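Cellulosome protein dockerin type I (Clostridium thermocellum, PDB 2WZ8) probably binds plant cell-wall carbohydrate through a calcium-containing family 35 carbohydrate-binding module of a cellulosomal protein. Local coordinates at residues A13-Q27 against V38-N52. Residues are numbered along the deposited sequence; the frame is centred on the assembly and turned at random. Where two conformers were deposited one is given.
Sequences AEDPANTLGGAAVRQ and VGWIGNGSNNYLQFN. With CA (calcium ion), chain B.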
# COMPACT_ATOMS: atom_id res chain seq x y z
N ALA A 13 -3.99 -6.61 0.62
CA ALA A 13 -4.42 -5.36 1.23
C ALA A 13 -5.73 -5.56 2.05
O ALA A 13 -5.94 -4.99 3.11
CB ALA A 13 -4.61 -4.31 0.15
N GLU A 14 -6.61 -6.38 1.50
CA GLU A 14 -7.93 -6.66 2.07
C GLU A 14 -7.93 -7.70 3.19
O GLU A 14 -8.97 -8.04 3.73
CB GLU A 14 -8.89 -7.15 0.98
CG GLU A 14 -8.49 -8.50 0.33
CD GLU A 14 -7.57 -8.41 -0.88
OE1 GLU A 14 -6.86 -7.37 -1.05
OE2 GLU A 14 -7.53 -9.36 -1.68
N ASP A 15 -6.75 -8.22 3.50
CA ASP A 15 -6.63 -9.22 4.59
C ASP A 15 -7.39 -8.70 5.81
O ASP A 15 -7.22 -7.56 6.21
CB ASP A 15 -5.15 -9.40 4.94
CG ASP A 15 -4.87 -10.51 5.94
OD1 ASP A 15 -5.65 -10.75 6.85
OD2 ASP A 15 -3.79 -11.09 5.83
N PRO A 16 -8.22 -9.55 6.44
CA PRO A 16 -9.04 -9.03 7.55
C PRO A 16 -8.26 -8.72 8.82
O PRO A 16 -8.77 -8.09 9.74
CB PRO A 16 -10.08 -10.14 7.74
CG PRO A 16 -9.41 -11.33 7.30
CD PRO A 16 -8.64 -10.92 6.07
N ALA A 17 -6.98 -9.10 8.83
CA ALA A 17 -6.08 -8.73 9.93
C ALA A 17 -5.67 -7.26 9.89
O ALA A 17 -5.23 -6.70 10.87
CB ALA A 17 -4.83 -9.59 9.89
N ASN A 18 -5.83 -6.64 8.72
CA ASN A 18 -5.37 -5.27 8.52
C ASN A 18 -6.34 -4.27 9.13
O ASN A 18 -7.50 -4.60 9.37
CB ASN A 18 -5.15 -4.98 7.02
CG ASN A 18 -4.05 -5.81 6.41
OD1 ASN A 18 -3.15 -6.31 7.13
ND2 ASN A 18 -4.04 -5.90 5.08
N THR A 19 -5.86 -3.05 9.37
CA THR A 19 -6.69 -1.95 9.85
C THR A 19 -6.92 -0.94 8.75
O THR A 19 -5.97 -0.48 8.11
CB THR A 19 -6.04 -1.21 11.04
OG1 THR A 19 -5.66 -2.15 12.04
CG2 THR A 19 -6.99 -0.21 11.63
N LEU A 20 -8.18 -0.61 8.51
CA LEU A 20 -8.56 0.41 7.57
C LEU A 20 -9.16 1.54 8.38
O LEU A 20 -10.08 1.34 9.17
CB LEU A 20 -9.55 -0.14 6.54
CG LEU A 20 -8.92 -0.89 5.34
CD1 LEU A 20 -8.23 -2.17 5.75
CD2 LEU A 20 -10.00 -1.22 4.27
N GLY A 21 -8.59 2.71 8.22
CA GLY A 21 -9.10 3.92 8.88
C GLY A 21 -9.98 4.75 7.99
O GLY A 21 -9.80 4.81 6.76
N GLY A 22 -10.97 5.40 8.60
CA GLY A 22 -11.70 6.40 7.88
C GLY A 22 -12.44 5.81 6.70
O GLY A 22 -13.16 4.81 6.82
N ALA A 23 -12.27 6.51 5.59
CA ALA A 23 -12.91 6.22 4.32
C ALA A 23 -12.24 5.09 3.52
O ALA A 23 -12.77 4.66 2.48
CB ALA A 23 -12.99 7.49 3.45
N ALA A 24 -11.09 4.60 3.98
CA ALA A 24 -10.44 3.52 3.21
C ALA A 24 -11.37 2.30 3.26
O ALA A 24 -11.93 1.98 4.31
CB ALA A 24 -9.05 3.18 3.78
N VAL A 25 -11.49 1.59 2.14
CA VAL A 25 -12.46 0.53 2.03
C VAL A 25 -11.98 -0.64 1.15
O VAL A 25 -11.32 -0.44 0.14
CB VAL A 25 -13.81 1.13 1.53
CG1 VAL A 25 -13.63 1.75 0.09
CG2 VAL A 25 -14.96 0.12 1.69
N ARG A 26 -12.33 -1.85 1.56
CA ARG A 26 -12.16 -3.05 0.73
C ARG A 26 -13.21 -3.07 -0.34
O ARG A 26 -14.38 -2.88 -0.06
CB ARG A 26 -12.33 -4.33 1.56
CG ARG A 26 -11.29 -4.53 2.64
CD ARG A 26 -11.64 -5.72 3.56
NE ARG A 26 -10.59 -5.96 4.53
CZ ARG A 26 -10.47 -5.34 5.70
NH1 ARG A 26 -11.36 -4.44 6.08
NH2 ARG A 26 -9.45 -5.62 6.48
N GLN A 27 -12.77 -3.31 -1.57
CA GLN A 27 -13.68 -3.39 -2.71
C GLN A 27 -13.29 -4.55 -3.62
O GLN A 27 -12.12 -4.95 -3.69
CB GLN A 27 -13.77 -2.05 -3.46
CG GLN A 27 -14.56 -1.02 -2.68
CD GLN A 27 -14.75 0.33 -3.36
OE1 GLN A 27 -14.10 0.69 -4.36
NE2 GLN A 27 -15.64 1.12 -2.76
N VAL A 38 -7.87 -2.45 -1.77
CA VAL A 38 -8.28 -1.37 -0.87
C VAL A 38 -8.17 -0.05 -1.60
O VAL A 38 -7.16 0.26 -2.18
CB VAL A 38 -7.50 -1.39 0.47
CG1 VAL A 38 -7.84 -0.16 1.30
CG2 VAL A 38 -7.84 -2.62 1.22
N GLY A 39 -9.26 0.71 -1.59
CA GLY A 39 -9.36 2.01 -2.24
C GLY A 39 -9.62 3.11 -1.24
O GLY A 39 -9.82 2.88 -0.05
N TRP A 40 -9.69 4.30 -1.79
CA TRP A 40 -9.99 5.56 -1.08
C TRP A 40 -9.02 5.79 0.07
O TRP A 40 -9.38 6.24 1.15
CB TRP A 40 -11.46 5.62 -0.67
CG TRP A 40 -12.28 5.60 -1.90
CD1 TRP A 40 -12.87 4.50 -2.48
CD2 TRP A 40 -12.49 6.68 -2.82
NE1 TRP A 40 -13.45 4.85 -3.67
CE2 TRP A 40 -13.24 6.17 -3.91
CE3 TRP A 40 -12.10 8.01 -2.84
CZ2 TRP A 40 -13.60 6.96 -4.99
CZ3 TRP A 40 -12.48 8.80 -3.91
CH2 TRP A 40 -13.23 8.26 -4.97
N ILE A 41 -7.77 5.48 -0.23
CA ILE A 41 -6.65 5.79 0.67
C ILE A 41 -6.16 7.19 0.33
O ILE A 41 -5.59 7.42 -0.71
CB ILE A 41 -5.48 4.79 0.53
CG1 ILE A 41 -5.93 3.35 0.71
CG2 ILE A 41 -4.36 5.13 1.49
CD1 ILE A 41 -4.91 2.35 0.15
N GLY A 42 -6.40 8.13 1.21
CA GLY A 42 -5.96 9.51 1.01
C GLY A 42 -6.99 10.54 1.42
O GLY A 42 -7.95 10.24 2.14
N ASN A 43 -6.77 11.77 0.95
CA ASN A 43 -7.63 12.92 1.32
C ASN A 43 -7.69 13.09 2.84
O ASN A 43 -8.73 13.39 3.43
CB ASN A 43 -9.04 12.71 0.78
CG ASN A 43 -9.90 13.93 0.98
OD1 ASN A 43 -9.45 15.05 0.78
ND2 ASN A 43 -11.13 13.70 1.42
N GLY A 44 -6.55 12.89 3.47
CA GLY A 44 -6.46 13.01 4.93
C GLY A 44 -5.91 11.77 5.58
O GLY A 44 -6.18 10.65 5.16
N SER A 45 -5.07 11.97 6.57
CA SER A 45 -4.28 10.87 7.15
C SER A 45 -5.15 9.87 7.91
O SER A 45 -4.70 8.78 8.22
CB SER A 45 -3.16 11.41 8.05
OG SER A 45 -3.67 12.15 9.14
N ASN A 46 -6.39 10.24 8.18
CA ASN A 46 -7.25 9.29 8.90
C ASN A 46 -7.77 8.18 7.98
O ASN A 46 -8.26 7.17 8.45
CB ASN A 46 -8.39 10.01 9.60
CG ASN A 46 -9.13 10.97 8.67
OD1 ASN A 46 -10.36 10.99 8.64
ND2 ASN A 46 -8.39 11.78 7.91
N ASN A 47 -7.61 8.37 6.67
CA ASN A 47 -8.13 7.40 5.67
C ASN A 47 -7.01 6.51 5.17
O ASN A 47 -6.49 6.68 4.07
CB ASN A 47 -8.75 8.15 4.50
CG ASN A 47 -9.72 9.22 4.94
OD1 ASN A 47 -9.58 10.38 4.56
ND2 ASN A 47 -10.67 8.86 5.74
N TYR A 48 -6.60 5.61 6.05
CA TYR A 48 -5.34 4.85 5.87
C TYR A 48 -5.58 3.34 5.75
O TYR A 48 -6.62 2.83 6.12
CB TYR A 48 -4.37 5.15 7.02
CG TYR A 48 -4.79 4.65 8.36
CD1 TYR A 48 -4.62 3.32 8.72
CD2 TYR A 48 -5.41 5.49 9.27
CE1 TYR A 48 -5.00 2.86 9.96
CE2 TYR A 48 -5.82 5.01 10.51
CZ TYR A 48 -5.61 3.71 10.85
OH TYR A 48 -6.00 3.24 12.11
N LEU A 49 -4.56 2.66 5.24
CA LEU A 49 -4.47 1.21 5.21
C LEU A 49 -3.24 0.82 6.00
O LEU A 49 -2.14 1.24 5.66
CB LEU A 49 -4.30 0.71 3.77
CG LEU A 49 -3.93 -0.75 3.52
CD1 LEU A 49 -4.89 -1.74 4.20
CD2 LEU A 49 -3.71 -1.05 2.02
N GLN A 50 -3.43 0.04 7.04
CA GLN A 50 -2.31 -0.51 7.78
C GLN A 50 -2.26 -2.00 7.75
O GLN A 50 -3.17 -2.67 8.19
CB GLN A 50 -2.34 -0.02 9.23
CG GLN A 50 -1.18 -0.52 10.06
CD GLN A 50 -1.10 0.17 11.38
OE1 GLN A 50 -0.89 1.40 11.43
NE2 GLN A 50 -1.28 -0.58 12.47
N PHE A 51 -1.12 -2.50 7.28
CA PHE A 51 -0.77 -3.92 7.34
C PHE A 51 -0.22 -4.17 8.71
O PHE A 51 0.74 -3.54 9.14
CB PHE A 51 0.30 -4.28 6.29
CG PHE A 51 -0.17 -4.22 4.87
CD1 PHE A 51 -0.62 -5.39 4.22
CD2 PHE A 51 -0.23 -3.03 4.19
CE1 PHE A 51 -1.04 -5.37 2.91
CE2 PHE A 51 -0.67 -2.98 2.89
CZ PHE A 51 -1.09 -4.18 2.23
N ASN A 52 -0.87 -5.09 9.37
CA ASN A 52 -0.49 -5.53 10.65
C ASN A 52 0.23 -6.89 10.47
O ASN A 52 -0.13 -7.76 9.65
CB ASN A 52 -1.71 -5.67 11.59
CG ASN A 52 -2.43 -4.36 11.81
OD1 ASN A 52 -1.77 -3.34 12.12
ND2 ASN A 52 -3.79 -4.37 11.69
CA CA B . -5.90 -8.12 -3.20
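Ala13 CB touches Val38 CG2 (3.8 Å) and Leu49 CD2 (3.9 Å), which lie to one side of it; Phe51 CZ is a little farther off. Next to it, Glu14 turns away and grips the calcium ion with both carboxylate oxygens; Glu12, Ser33, Gln36 and Asp142 complete the site. Ala17 O takes a nearly straight bond from Asn52 ND2 (2.9 Å, 175°), in the carbonyl plane on a lone pair. Asn18 ND2 comes obliquely to Phe51 CD1 and CE1, the amide and ring planes 65° apart. It donates to Ala13 O from above the carbonyl plane, not on a lone pair. Asn52 ND2 also donates to Thr19 OG1 (2.9 Å), so two bonds fix this amide. A third, from Gln50 NE2 to Asn52 OD1, holds its other end. Thr19 and Gln50 form an antiparallel hydrogen-bonded pair. Leu20 reaches tip to tip with Val38, CD2 to CG1 3.8 Å, and lies beside Leu49. Gly21 N donates to Tyr48 O. Tyr48 CG sits between its backbone N and carbonyl carbon (chi1 67°), which puts the ring against Gly21, whose CA makes a CH-pi contact over its face. The type II' turn Gly21-Ala24 leads back to Val25, which pairs with Gly39 by two backbone bonds. Arg26, in a non-hydrogen-bonded pair with Val38, donates from NE to Glu14 O and from NH2 to Asp15 O, both in the guanidinium plane, with Leu20 CD1 over one face. Strand 19-20 is thus the edge strand next to 49-56 in the five-stranded sheet of this beta-sandwich, and 25-28 forms a hairpin with 36-39. Ile141 of strand 140-147 touches Ala13, Ile41 and Leu49.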